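Local coordinates for protein acyl-coenzyme A oxidase acox-1.1 (Caenorhabditis elegans, PDB 5K3I) that catalyses the first step of peroxisomal beta-oxidation, using FAD and oxygen to desaturate fatty acyl-CoA thioesters to (2E)-enoyl-CoA with release of hydrogen peroxide, at residues Gln151-His156 against Ala185-Pro190; Gly147-Thr152 against Val201-Met206; Pro190-Lys195 against Asn246-Gly251. The protein carries 1 engineered substitution. All coordinates share one frame; numbering follows the deposited sequence.

Contact 1. Residues Gln151-His156 against Ala185-Pro190. With FAD (flavin-adenine dinucleotide), chain I.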
loop_
_atom_site.group_PDB
_atom_site.type_symbol
_atom_site.label_atom_id
_atom_site.label_comp_id
_atom_site.label_asym_id
_atom_site.label_seq_id
_atom_site.Cartn_x
_atom_site.Cartn_y
_atom_site.Cartn_z
ATOM N N GLN A 151 10.827 16.128 -18.216
ATOM C CA GLN A 151 11.951 16.467 -17.349
ATOM C C GLN A 151 12.804 15.254 -16.997
ATOM O O GLN A 151 14.000 15.217 -17.304
ATOM C CB GLN A 151 11.410 17.124 -16.077
ATOM C CG GLN A 151 12.460 17.599 -15.108
ATOM C CD GLN A 151 11.868 18.509 -14.049
ATOM O OE1 GLN A 151 11.552 19.668 -14.312
ATOM N NE2 GLN A 151 11.687 17.974 -12.843
ATOM N N THR A 152 12.204 14.261 -16.339
ATOM C CA THR A 152 12.924 13.084 -15.864
ATOM C C THR A 152 13.564 12.283 -16.992
ATOM O O THR A 152 13.019 12.167 -18.096
ATOM C CB THR A 152 11.974 12.202 -15.057
ATOM O OG1 THR A 152 11.390 12.992 -14.017
ATOM C CG2 THR A 152 12.691 11.005 -14.432
ATOM N N GLU A 153 14.726 11.715 -16.686
ATOM C CA GLU A 153 15.445 10.813 -17.562
ATOM C C GLU A 153 15.632 9.484 -16.848
ATOM O O GLU A 153 15.417 9.372 -15.640
ATOM C CB GLU A 153 16.800 11.409 -17.952
ATOM C CG GLU A 153 16.697 12.803 -18.511
ATOM C CD GLU A 153 18.046 13.351 -18.933
ATOM O OE1 GLU A 153 19.068 12.843 -18.430
ATOM O OE2 GLU A 153 18.081 14.309 -19.742
ATOM N N MET A 154 16.061 8.471 -17.605
ATOM C CA MET A 154 16.196 7.135 -17.032
ATOM C C MET A 154 17.149 7.155 -15.839
ATOM O O MET A 154 16.929 6.457 -14.841
ATOM C CB MET A 154 16.677 6.137 -18.090
ATOM C CG MET A 154 16.775 4.717 -17.549
ATOM S SD MET A 154 17.772 3.611 -18.567
ATOM C CE MET A 154 16.824 3.491 -20.064
ATOM N N GLY A 155 18.209 7.956 -15.919
ATOM C CA GLY A 155 19.205 8.018 -14.885
ATOM C C GLY A 155 19.125 9.175 -13.912
ATOM O O GLY A 155 19.920 9.214 -12.962
ATOM N N HIS A 156 18.191 10.110 -14.096
ATOM C CA HIS A 156 18.059 11.226 -13.168
ATOM C C HIS A 156 16.622 11.718 -13.150
ATOM O O HIS A 156 16.025 11.977 -14.204
ATOM C CB HIS A 156 18.983 12.381 -13.547
ATOM C CG HIS A 156 20.439 12.061 -13.414
ATOM N ND1 HIS A 156 21.157 11.434 -14.410
ATOM C CD2 HIS A 156 21.315 12.283 -12.402
ATOM C CE1 HIS A 156 22.411 11.285 -14.019
ATOM N NE2 HIS A 156 22.534 11.792 -12.806
ATOM N N ALA A 185 20.442 8.818 -20.560
ATOM C CA ALA A 185 20.007 10.180 -20.839
ATOM C C ALA A 185 18.627 10.263 -21.474
ATOM O O ALA A 185 18.097 11.369 -21.617
ATOM C CB ALA A 185 21.004 10.868 -21.768
ATOM N N LEU A 186 18.062 9.135 -21.904
ATOM C CA LEU A 186 16.686 9.090 -22.391
ATOM C C LEU A 186 15.720 9.731 -21.410
ATOM O O LEU A 186 15.701 9.379 -20.228
ATOM C CB LEU A 186 16.255 7.642 -22.626
ATOM C CG LEU A 186 16.723 6.789 -23.803
ATOM C CD1 LEU A 186 16.230 5.374 -23.573
ATOM C CD2 LEU A 186 16.198 7.328 -25.115
ATOM N N LYS A 187 14.908 10.661 -21.913
ATOM C CA LYS A 187 13.750 11.096 -21.150
ATOM C C LYS A 187 12.880 9.885 -20.847
ATOM O O LYS A 187 12.737 8.982 -21.672
ATOM C CB LYS A 187 12.960 12.155 -21.916
ATOM C CG LYS A 187 13.735 13.440 -22.130
ATOM C CD LYS A 187 14.015 14.106 -20.794
ATOM C CE LYS A 187 15.002 15.247 -20.934
ATOM N NZ LYS A 187 15.442 15.781 -19.614
ATOM N N TRP A 188 12.324 9.852 -19.642
ATOM C CA TRP A 188 11.750 8.622 -19.114
ATOM C C TRP A 188 10.840 9.010 -17.965
ATOM O O TRP A 188 11.270 9.734 -17.058
ATOM C CB TRP A 188 12.865 7.675 -18.654
ATOM C CG TRP A 188 12.463 6.247 -18.453
ATOM C CD1 TRP A 188 11.736 5.739 -17.420
ATOM C CD2 TRP A 188 12.772 5.141 -19.308
ATOM N NE1 TRP A 188 11.576 4.385 -17.573
ATOM C CE2 TRP A 188 12.200 3.994 -18.727
ATOM C CE3 TRP A 188 13.472 5.010 -20.508
ATOM C CZ2 TRP A 188 12.305 2.735 -19.302
ATOM C CZ3 TRP A 188 13.571 3.757 -21.081
ATOM C CH2 TRP A 188 12.994 2.635 -20.476
ATOM N N TRP A 189 9.561 8.589 -18.061
ATOM C CA TRP A 189 8.412 8.834 -17.175
ATOM C C TRP A 189 7.460 9.970 -17.559
ATOM O O TRP A 189 6.343 9.970 -17.034
ATOM C CB TRP A 189 8.838 9.040 -15.721
ATOM C CG TRP A 189 9.109 7.759 -15.037
ATOM C CD1 TRP A 189 10.319 7.252 -14.664
ATOM C CD2 TRP A 189 8.135 6.777 -14.684
ATOM N NE1 TRP A 189 10.152 6.022 -14.077
ATOM C CE2 TRP A 189 8.819 5.710 -14.081
ATOM C CE3 TRP A 189 6.746 6.704 -14.813
ATOM C CZ2 TRP A 189 8.163 4.578 -13.618
ATOM C CZ3 TRP A 189 6.100 5.588 -14.350
ATOM C CH2 TRP A 189 6.806 4.538 -13.754
ATOM N N PRO A 190 7.814 10.958 -18.391
ATOM C CA PRO A 190 6.807 11.954 -18.775
ATOM C C PRO A 190 5.532 11.279 -19.260
ATOM O O PRO A 190 5.550 10.443 -20.166
ATOM C CB PRO A 190 7.509 12.740 -19.887
ATOM C CG PRO A 190 8.906 12.684 -19.492
ATOM C CD PRO A 190 9.119 11.312 -18.987
HETATM P PA FAD I . 15.679 8.514 -7.215
HETATM O O1A FAD I . 16.275 9.811 -6.737
HETATM O O2A FAD I . 16.528 7.949 -8.333
HETATM O O5B FAD I . 15.620 7.484 -5.942
HETATM C C5B FAD I . 15.021 8.061 -4.808
HETATM C C4B FAD I . 15.631 7.298 -3.608
HETATM O O4B FAD I . 16.849 7.701 -3.406
HETATM C C3B FAD I . 14.754 7.739 -2.433
HETATM O O3B FAD I . 14.574 6.695 -1.578
HETATM C C2B FAD I . 15.513 8.902 -1.775
HETATM O O2B FAD I . 15.538 8.622 -0.301
HETATM C C1B FAD I . 16.736 8.805 -2.213
HETATM N N9A FAD I . 17.370 10.027 -2.655
HETATM C C8A FAD I . 17.548 10.484 -3.909
HETATM N N7A FAD I . 18.193 11.643 -3.834
HETATM C C5A FAD I . 18.432 11.906 -2.515
HETATM C C6A FAD I . 19.048 12.940 -1.837
HETATM N N6A FAD I . 19.702 14.181 -2.157
HETATM N N1A FAD I . 19.128 12.913 -0.502
HETATM C C2A FAD I . 18.607 11.874 0.199
HETATM N N3A FAD I . 18.006 10.870 -0.459
HETATM C C4A FAD I . 17.924 10.891 -1.802
HETATM N N1 FAD I . 8.754 12.823 -14.553
HETATM C C2 FAD I . 8.586 13.873 -15.567
HETATM O O2 FAD I . 9.538 14.536 -15.894
HETATM N N3 FAD I . 7.233 14.063 -16.139
HETATM C C4 FAD I . 6.128 13.227 -15.694
HETATM O O4 FAD I . 5.063 13.361 -16.138
HETATM C C4X FAD I . 6.324 12.156 -14.660
HETATM N N5 FAD I . 5.241 11.311 -14.209
HETATM C C5X FAD I . 5.485 10.278 -13.178
HETATM C C6 FAD I . 4.413 9.474 -12.762
HETATM C C7 FAD I . 4.652 8.490 -11.785
HETATM C C7M FAD I . 3.294 7.796 -11.551
HETATM C C8 FAD I . 5.935 8.304 -11.233
HETATM C C8M FAD I . 6.173 7.232 -10.180
HETATM C C9 FAD I . 7.006 9.115 -11.664
HETATM C C9A FAD I . 6.760 10.105 -12.640
HETATM N N10 FAD I . 7.882 10.984 -13.112
HETATM C C10 FAD I . 7.634 11.990 -14.117
HETATM C "C1'" FAD I . 9.220 10.838 -12.569
HETATM C "C2'" FAD I . 9.321 11.533 -11.191
HETATM O "O2'" FAD I . 9.403 12.919 -11.332
HETATM C "C3'" FAD I . 10.586 10.986 -10.551
HETATM O "O3'" FAD I . 10.445 9.604 -10.565
HETATM C "C4'" FAD I . 10.635 11.529 -9.132
HETATM O "O4'" FAD I . 11.106 12.837 -9.178
HETATM C "C5'" FAD I . 11.595 10.706 -8.273
HETATM O "O5'" FAD I . 12.925 10.996 -8.650
HETATM P P FAD I . 13.811 9.666 -9.064
HETATM O O1P FAD I . 13.005 8.791 -10.016
HETATM O O2P FAD I . 15.103 10.028 -9.727
HETATM O O3P FAD I . 14.123 8.759 -7.718
#
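Three oxygens grip the ammonium nitrogen of K187: NZ donates to Q151 O at 2.8 Å, forms a salt bridge with E153 OE2 at 3.0 Å, and has V203 O of strand 199-208 as a further partner. A bend at chi2 (-65°) brings the lysine tip back to segment 151-156, although CB sets out away from it. NZ meets OE2 on the anti side of the carboxylate; the same oxygen also bonds to T165 OG1. Between the backbones there is a single bridge, at E153 and K187. W188 N donates to T152 O (2.9 Å) and M154 N to L186 O (2.8 Å). M154 runs alongside W188 in a Met-aromatic contact: CE meets the ring at CZ3, with SD 5.1 Å from the centroid of the six-membered ring. Towards the cofactor, T152 OG1 donates to FAD N1 at 2.7 Å, Q151 N and T152 N both donate to FAD O2, and the W189 ring turns one face to FAD C9. M154 O accepts from R320 and H412 of the second subunit. Three donors on the N1 and O2 side of the pyrimidine ring would probably stabilise negative charge that builds up there as the flavin is reduced.

Contact 2. Residues Gly147-Thr152 against Val201-Met206. With FAD (flavin-adenine dinucleotide), chain I.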
loop_
_atom_site.group_PDB
_atom_site.type_symbol
_atom_site.label_atom_id
_atom_site.label_comp_id
_atom_site.label_asym_id
_atom_site.label_seq_id
_atom_site.Cartn_x
_atom_site.Cartn_y
_atom_site.Cartn_z
ATOM N N GLY A 147 0.271 17.450 -25.737
ATOM C CA GLY A 147 1.554 17.848 -25.197
ATOM C C GLY A 147 1.819 17.215 -23.844
ATOM O O GLY A 147 0.923 16.683 -23.192
ATOM N N THR A 148 3.083 17.268 -23.437
ATOM C CA THR A 148 3.474 16.824 -22.111
ATOM C C THR A 148 4.738 17.564 -21.700
ATOM O O THR A 148 5.286 18.376 -22.454
ATOM C CB THR A 148 3.694 15.310 -22.069
ATOM O OG1 THR A 148 3.976 14.914 -20.720
ATOM C CG2 THR A 148 4.870 14.928 -22.961
ATOM N N TYR A 149 5.196 17.272 -20.483
ATOM C CA TYR A 149 6.331 17.942 -19.856
ATOM C C TYR A 149 7.384 16.871 -19.609
ATOM O O TYR A 149 7.161 15.952 -18.812
ATOM C CB TYR A 149 5.913 18.630 -18.556
ATOM C CG TYR A 149 7.027 19.401 -17.899
ATOM C CD1 TYR A 149 7.366 20.669 -18.343
ATOM C CD2 TYR A 149 7.758 18.849 -16.858
ATOM C CE1 TYR A 149 8.382 21.380 -17.754
ATOM C CE2 TYR A 149 8.780 19.546 -16.262
ATOM C CZ TYR A 149 9.092 20.804 -16.709
ATOM O OH TYR A 149 10.121 21.498 -16.117
ATOM N N ALA A 150 8.520 16.976 -20.297
ATOM C CA ALA A 150 9.557 15.945 -20.282
ATOM C C ALA A 150 10.785 16.433 -19.513
ATOM O O ALA A 150 11.682 17.056 -20.078
ATOM C CB ALA A 150 9.931 15.545 -21.710
ATOM N N GLN A 151 10.827 16.128 -18.216
ATOM C CA GLN A 151 11.951 16.467 -17.349
ATOM C C GLN A 151 12.804 15.254 -16.997
ATOM O O GLN A 151 14.000 15.217 -17.304
ATOM C CB GLN A 151 11.410 17.124 -16.077
ATOM C CG GLN A 151 12.460 17.599 -15.108
ATOM C CD GLN A 151 11.868 18.509 -14.049
ATOM O OE1 GLN A 151 11.552 19.668 -14.312
ATOM N NE2 GLN A 151 11.687 17.974 -12.843
ATOM N N THR A 152 12.204 14.261 -16.339
ATOM C CA THR A 152 12.924 13.084 -15.864
ATOM C C THR A 152 13.564 12.283 -16.992
ATOM O O THR A 152 13.019 12.167 -18.096
ATOM C CB THR A 152 11.974 12.202 -15.057
ATOM O OG1 THR A 152 11.390 12.992 -14.017
ATOM C CG2 THR A 152 12.691 11.005 -14.432
ATOM N N VAL A 201 7.269 19.952 -23.946
ATOM C CA VAL A 201 8.275 20.781 -23.284
ATOM C C VAL A 201 9.343 19.862 -22.699
ATOM O O VAL A 201 9.024 18.856 -22.055
ATOM C CB VAL A 201 7.623 21.661 -22.205
ATOM C CG1 VAL A 201 8.659 22.192 -21.235
ATOM C CG2 VAL A 201 6.826 22.791 -22.851
ATOM N N VAL A 202 10.612 20.190 -22.926
ATOM C CA VAL A 202 11.708 19.271 -22.640
ATOM C C VAL A 202 12.814 19.995 -21.886
ATOM O O VAL A 202 13.370 20.980 -22.385
ATOM C CB VAL A 202 12.275 18.644 -23.923
ATOM C CG1 VAL A 202 13.355 17.645 -23.568
ATOM C CG2 VAL A 202 11.172 17.961 -24.710
ATOM N N VAL A 203 13.138 19.501 -20.693
ATOM C CA VAL A 203 14.200 20.067 -19.869
ATOM C C VAL A 203 15.533 19.486 -20.319
ATOM O O VAL A 203 15.687 18.262 -20.398
ATOM C CB VAL A 203 13.958 19.766 -18.383
ATOM C CG1 VAL A 203 15.094 20.322 -17.550
ATOM C CG2 VAL A 203 12.618 20.320 -17.938
ATOM N N ALA A 204 16.496 20.356 -20.619
ATOM C CA ALA A 204 17.796 19.921 -21.100
ATOM C C ALA A 204 18.843 20.937 -20.675
ATOM O O ALA A 204 18.537 22.116 -20.467
ATOM C CB ALA A 204 17.820 19.754 -22.624
ATOM N N HIS A 205 20.078 20.461 -20.516
ATOM C CA HIS A 205 21.198 21.336 -20.194
ATOM C C HIS A 205 21.576 22.096 -21.458
ATOM O O HIS A 205 21.841 21.480 -22.500
ATOM C CB HIS A 205 22.384 20.529 -19.661
ATOM C CG HIS A 205 22.258 20.130 -18.220
ATOM N ND1 HIS A 205 23.281 19.529 -17.519
ATOM C CD2 HIS A 205 21.226 20.248 -17.351
ATOM C CE1 HIS A 205 22.887 19.297 -16.279
ATOM N NE2 HIS A 205 21.643 19.724 -16.151
ATOM N N MET A 206 21.582 23.426 -21.372
ATOM C CA MET A 206 21.829 24.290 -22.523
ATOM C C MET A 206 23.311 24.637 -22.628
ATOM O O MET A 206 23.903 25.154 -21.676
ATOM C CB MET A 206 20.989 25.567 -22.428
ATOM C CG MET A 206 20.990 26.388 -23.704
ATOM S SD MET A 206 19.829 27.769 -23.653
ATOM C CE MET A 206 20.358 28.623 -22.171
HETATM P PA FAD I . 15.679 8.514 -7.215
HETATM O O1A FAD I . 16.275 9.811 -6.737
HETATM O O2A FAD I . 16.528 7.949 -8.333
HETATM O O5B FAD I . 15.620 7.484 -5.942
HETATM C C5B FAD I . 15.021 8.061 -4.808
HETATM C C4B FAD I . 15.631 7.298 -3.608
HETATM O O4B FAD I . 16.849 7.701 -3.406
HETATM C C3B FAD I . 14.754 7.739 -2.433
HETATM O O3B FAD I . 14.574 6.695 -1.578
HETATM C C2B FAD I . 15.513 8.902 -1.775
HETATM O O2B FAD I . 15.538 8.622 -0.301
HETATM C C1B FAD I . 16.736 8.805 -2.213
HETATM N N9A FAD I . 17.370 10.027 -2.655
HETATM C C8A FAD I . 17.548 10.484 -3.909
HETATM N N7A FAD I . 18.193 11.643 -3.834
HETATM C C5A FAD I . 18.432 11.906 -2.515
HETATM C C6A FAD I . 19.048 12.940 -1.837
HETATM N N6A FAD I . 19.702 14.181 -2.157
HETATM N N1A FAD I . 19.128 12.913 -0.502
HETATM C C2A FAD I . 18.607 11.874 0.199
HETATM N N3A FAD I . 18.006 10.870 -0.459
HETATM C C4A FAD I . 17.924 10.891 -1.802
HETATM N N1 FAD I . 8.754 12.823 -14.553
HETATM C C2 FAD I . 8.586 13.873 -15.567
HETATM O O2 FAD I . 9.538 14.536 -15.894
HETATM N N3 FAD I . 7.233 14.063 -16.139
HETATM C C4 FAD I . 6.128 13.227 -15.694
HETATM O O4 FAD I . 5.063 13.361 -16.138
HETATM C C4X FAD I . 6.324 12.156 -14.660
HETATM N N5 FAD I . 5.241 11.311 -14.209
HETATM C C5X FAD I . 5.485 10.278 -13.178
HETATM C C6 FAD I . 4.413 9.474 -12.762
HETATM C C7 FAD I . 4.652 8.490 -11.785
HETATM C C7M FAD I . 3.294 7.796 -11.551
HETATM C C8 FAD I . 5.935 8.304 -11.233
HETATM C C8M FAD I . 6.173 7.232 -10.180
HETATM C C9 FAD I . 7.006 9.115 -11.664
HETATM C C9A FAD I . 6.760 10.105 -12.640
HETATM N N10 FAD I . 7.882 10.984 -13.112
HETATM C C10 FAD I . 7.634 11.990 -14.117
HETATM C "C1'" FAD I . 9.220 10.838 -12.569
HETATM C "C2'" FAD I . 9.321 11.533 -11.191
HETATM O "O2'" FAD I . 9.403 12.919 -11.332
HETATM C "C3'" FAD I . 10.586 10.986 -10.551
HETATM O "O3'" FAD I . 10.445 9.604 -10.565
HETATM C "C4'" FAD I . 10.635 11.529 -9.132
HETATM O "O4'" FAD I . 11.106 12.837 -9.178
HETATM C "C5'" FAD I . 11.595 10.706 -8.273
HETATM O "O5'" FAD I . 12.925 10.996 -8.650
HETATM P P FAD I . 13.811 9.666 -9.064
HETATM O O1P FAD I . 13.005 8.791 -10.016
HETATM O O2P FAD I . 15.103 10.028 -9.727
HETATM O O3P FAD I . 14.123 8.759 -7.718
#
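T148 and A150 join V201 and V203 through a short parallel ladder; the axes of 147-150 and of residues 201-206 in strand 199-208 approach to 4.7 Å, with their directions 12° apart. V201 N donates to T148 O at 2.9 Å, A150 N to V201 O at 2.6 Å, and V203 N to A150 O at 2.9 Å. A150 thus bonds through both its N and its O to the residues flanking V202, the alternation expected of parallel strands, and V202 CA adds a CA-H...O contact to A150 O.

Apolar contacts occupy both faces of the pair. On one, the Y149 ring, swung out by a CG anti to the backbone N (chi1 -177°), lies obliquely against two valines: CD1 meets V201 CG1 at 3.5 Å and CZ lies 3.8 Å from V203 CG2. V203 CG2 also touches the chain of Q151, which lies alongside it. M119 and A123 of helix 114-127 pack on Y149, and F120 on V201. On the other face A150 CB rests against V202 CG2, and the V202 side chain also touches V220 of strand 211-221.

Two further hydrogen bonds lie outside the ladder. Y149 OH donates to Q151 OE1 at 2.9 Å, the oxygen lying in the ring plane at its edge. Y149 O accepts from FAD N3 at 3.3 Å with a fairly straight N-H...O angle of 162°. T148 O and A150 O are therefore spent on the neighbouring strand while the carbonyl between them, that of Y149, accepts from the flavin, which couples the position of the pyrimidine ring to the backbone of the sheet.

Contact 3. Residues Pro190-Lys195 against Asn246-Gly251. With FAD (flavin-adenine dinucleotide), chain I.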
loop_
_atom_site.group_PDB
_atom_site.type_symbol
_atom_site.label_atom_id
_atom_site.label_comp_id
_atom_site.label_asym_id
_atom_site.label_seq_id
_atom_site.Cartn_x
_atom_site.Cartn_y
_atom_site.Cartn_z
ATOM N N PRO A 190 7.814 10.958 -18.391
ATOM C CA PRO A 190 6.807 11.954 -18.775
ATOM C C PRO A 190 5.532 11.279 -19.260
ATOM O O PRO A 190 5.550 10.443 -20.166
ATOM C CB PRO A 190 7.509 12.740 -19.887
ATOM C CG PRO A 190 8.906 12.684 -19.492
ATOM C CD PRO A 190 9.119 11.312 -18.987
ATOM N N GLY A 191 4.418 11.652 -18.642
ATOM C CA GLY A 191 3.161 11.011 -18.963
ATOM C C GLY A 191 2.676 11.421 -20.341
ATOM O O GLY A 191 2.890 12.548 -20.786
ATOM N N ASN A 192 2.051 10.475 -21.037
ATOM C CA ASN A 192 1.477 10.661 -22.363
ATOM C C ASN A 192 2.550 10.930 -23.409
ATOM O O ASN A 192 2.241 11.432 -24.494
ATOM C CB ASN A 192 0.430 11.777 -22.373
ATOM C CG ASN A 192 -0.734 11.486 -21.448
ATOM O OD1 ASN A 192 -1.101 12.306 -20.603
ATOM N ND2 ASN A 192 -1.334 10.308 -21.610
ATOM N N LEU A 193 3.811 10.612 -23.103
ATOM C CA LEU A 193 4.923 10.851 -24.010
ATOM C C LEU A 193 5.115 9.694 -24.975
ATOM O O LEU A 193 5.588 9.900 -26.098
ATOM C CB LEU A 193 6.215 11.081 -23.216
ATOM C CG LEU A 193 7.511 11.308 -24.006
ATOM C CD1 LEU A 193 7.348 12.466 -24.961
ATOM C CD2 LEU A 193 8.706 11.524 -23.087
ATOM N N GLY A 194 4.749 8.481 -24.567
ATOM C CA GLY A 194 5.097 7.318 -25.358
ATOM C C GLY A 194 4.338 7.231 -26.668
ATOM O O GLY A 194 4.919 6.908 -27.709
ATOM N N LYS A 195 3.033 7.507 -26.638
ATOM C CA LYS A 195 2.200 7.260 -27.811
ATOM C C LYS A 195 1.296 8.429 -28.191
ATOM O O LYS A 195 0.950 8.580 -29.366
ATOM C CB LYS A 195 1.350 6.013 -27.583
ATOM C CG LYS A 195 2.152 4.753 -27.366
ATOM C CD LYS A 195 2.911 4.381 -28.630
ATOM C CE LYS A 195 4.124 3.522 -28.321
ATOM N NZ LYS A 195 4.738 2.947 -29.554
ATOM N N ASN A 246 -2.556 3.047 -15.643
ATOM C CA ASN A 246 -2.089 2.429 -16.877
ATOM C C ASN A 246 -2.725 3.002 -18.142
ATOM O O ASN A 246 -2.327 2.600 -19.241
ATOM C CB ASN A 246 -2.294 0.920 -16.785
ATOM C CG ASN A 246 -1.180 0.241 -16.003
ATOM O OD1 ASN A 246 -0.027 0.237 -16.432
ATOM N ND2 ASN A 246 -1.509 -0.291 -14.831
ATOM N N ILE A 247 -3.696 3.909 -18.027
ATOM C CA ILE A 247 -4.264 4.505 -19.231
ATOM C C ILE A 247 -3.317 5.574 -19.782
ATOM O O ILE A 247 -3.267 5.810 -20.999
ATOM C CB ILE A 247 -5.671 5.051 -18.930
ATOM C CG1 ILE A 247 -6.602 3.896 -18.548
ATOM C CG2 ILE A 247 -6.223 5.782 -20.137
ATOM C CD1 ILE A 247 -8.044 4.312 -18.341
ATOM N N VAL A 248 -2.551 6.231 -18.907
ATOM C CA VAL A 248 -1.489 7.139 -19.340
ATOM C C VAL A 248 -0.326 6.359 -19.944
ATOM O O VAL A 248 0.181 5.398 -19.351
ATOM C CB VAL A 248 -1.019 8.008 -18.169
ATOM C CG1 VAL A 248 0.267 8.709 -18.541
ATOM C CG2 VAL A 248 -2.091 9.020 -17.821
ATOM N N ASP A 249 0.089 6.761 -21.145
ATOM C CA ASP A 249 1.221 6.139 -21.831
ATOM C C ASP A 249 2.530 6.851 -21.475
ATOM O O ASP A 249 3.104 7.607 -22.269
ATOM C CB ASP A 249 0.994 6.151 -23.333
ATOM C CG ASP A 249 0.579 7.510 -23.834
ATOM O OD1 ASP A 249 -0.580 7.910 -23.589
ATOM O OD2 ASP A 249 1.433 8.188 -24.451
ATOM N N ASN A 250 3.021 6.578 -20.264
ATOM C CA ASN A 250 4.294 7.154 -19.851
ATOM C C ASN A 250 5.375 6.678 -20.815
ATOM O O ASN A 250 5.401 5.508 -21.204
ATOM C CB ASN A 250 4.626 6.748 -18.410
ATOM C CG ASN A 250 3.657 7.336 -17.395
ATOM O OD1 ASN A 250 2.647 6.721 -17.046
ATOM N ND2 ASN A 250 3.969 8.531 -16.910
ATOM N N GLY A 251 6.272 7.588 -21.210
ATOM C CA GLY A 251 7.097 7.364 -22.374
ATOM C C GLY A 251 8.579 7.576 -22.130
ATOM O O GLY A 251 9.000 8.166 -21.133
HETATM P PA FAD I . 15.679 8.514 -7.215
HETATM O O1A FAD I . 16.275 9.811 -6.737
HETATM O O2A FAD I . 16.528 7.949 -8.333
HETATM O O5B FAD I . 15.620 7.484 -5.942
HETATM C C5B FAD I . 15.021 8.061 -4.808
HETATM C C4B FAD I . 15.631 7.298 -3.608
HETATM O O4B FAD I . 16.849 7.701 -3.406
HETATM C C3B FAD I . 14.754 7.739 -2.433
HETATM O O3B FAD I . 14.574 6.695 -1.578
HETATM C C2B FAD I . 15.513 8.902 -1.775
HETATM O O2B FAD I . 15.538 8.622 -0.301
HETATM C C1B FAD I . 16.736 8.805 -2.213
HETATM N N9A FAD I . 17.370 10.027 -2.655
HETATM C C8A FAD I . 17.548 10.484 -3.909
HETATM N N7A FAD I . 18.193 11.643 -3.834
HETATM C C5A FAD I . 18.432 11.906 -2.515
HETATM C C6A FAD I . 19.048 12.940 -1.837
HETATM N N6A FAD I . 19.702 14.181 -2.157
HETATM N N1A FAD I . 19.128 12.913 -0.502
HETATM C C2A FAD I . 18.607 11.874 0.199
HETATM N N3A FAD I . 18.006 10.870 -0.459
HETATM C C4A FAD I . 17.924 10.891 -1.802
HETATM N N1 FAD I . 8.754 12.823 -14.553
HETATM C C2 FAD I . 8.586 13.873 -15.567
HETATM O O2 FAD I . 9.538 14.536 -15.894
HETATM N N3 FAD I . 7.233 14.063 -16.139
HETATM C C4 FAD I . 6.128 13.227 -15.694
HETATM O O4 FAD I . 5.063 13.361 -16.138
HETATM C C4X FAD I . 6.324 12.156 -14.660
HETATM N N5 FAD I . 5.241 11.311 -14.209
HETATM C C5X FAD I . 5.485 10.278 -13.178
HETATM C C6 FAD I . 4.413 9.474 -12.762
HETATM C C7 FAD I . 4.652 8.490 -11.785
HETATM C C7M FAD I . 3.294 7.796 -11.551
HETATM C C8 FAD I . 5.935 8.304 -11.233
HETATM C C8M FAD I . 6.173 7.232 -10.180
HETATM C C9 FAD I . 7.006 9.115 -11.664
HETATM C C9A FAD I . 6.760 10.105 -12.640
HETATM N N10 FAD I . 7.882 10.984 -13.112
HETATM C C10 FAD I . 7.634 11.990 -14.117
HETATM C "C1'" FAD I . 9.220 10.838 -12.569
HETATM C "C2'" FAD I . 9.321 11.533 -11.191
HETATM O "O2'" FAD I . 9.403 12.919 -11.332
HETATM C "C3'" FAD I . 10.586 10.986 -10.551
HETATM O "O3'" FAD I . 10.445 9.604 -10.565
HETATM C "C4'" FAD I . 10.635 11.529 -9.132
HETATM O "O4'" FAD I . 11.106 12.837 -9.178
HETATM C "C5'" FAD I . 11.595 10.706 -8.273
HETATM O "O5'" FAD I . 12.925 10.996 -8.650
HETATM P P FAD I . 13.811 9.666 -9.064
HETATM O O1P FAD I . 13.005 8.791 -10.016
HETATM O O2P FAD I . 15.103 10.028 -9.727
HETATM O O3P FAD I . 14.123 8.759 -7.718
#
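A type II beta turn from P190 to L193 contributes P190 and G191 to the flavin pocket, and the turn and the two residues after it bond to the loop that leads into strand 251-255. P190 O accepts from G251 N at 3.1 Å, and G191 N donates to FAD O4 at 3.1 Å. D249 is the hub of the contact. Its backbone O takes G194 N at 3.0 Å, and its carboxylate turns to the other segment because CG sits between the backbone N and the carbonyl carbon (chi1 49°). OD2 receives K195 N at 2.8 Å from above the carboxylate plane. OD1 is likewise approached from above, by N192 ND2 at 3.2 Å, with the oxygen practically in the plane of the N192 amide; S196 OG is a further partner of OD1. N192 ND2 also bonds to N111 O, and its OD1 to L115 N, which fixes both ends of the amide. K195 NZ bonds to T652 O of the second subunit. V248 CG1 packs against the turn, 3.5 Å from N192 N, and L193 CB against G251 CA. A114 of helix 114-127 packs against both N192 and V248, while L193 touches I236 of strand 234-238.

Along the chain the segments come in the order 147-152, 151-156, 185-190, 190-195, 201-206 and 246-251. Contacts 1 and 2 share Q151 and T152, contacts 1 and 3 share P190, and the segments of contacts 2 and 3 alternate. Their centres are about 9 Å (1 and 2), 13 Å (1 and 3) and 14 Å (2 and 3) apart. Contact 2 belongs to the mixed sheet, through strands 147-150 and 199-208; contacts 1 and 3 lie at strands 187-188 and 251-255 of the three-stranded antiparallel sheet. Probable hydrogen bonds join contacts 2 and 3 (T148 OG1 to G191 O) and contacts 1 and 3 (W189 O to N250 ND2). The strand ends and loops of the two sheets meet around the isoalloxazine of FAD, in a site completed by the second subunit.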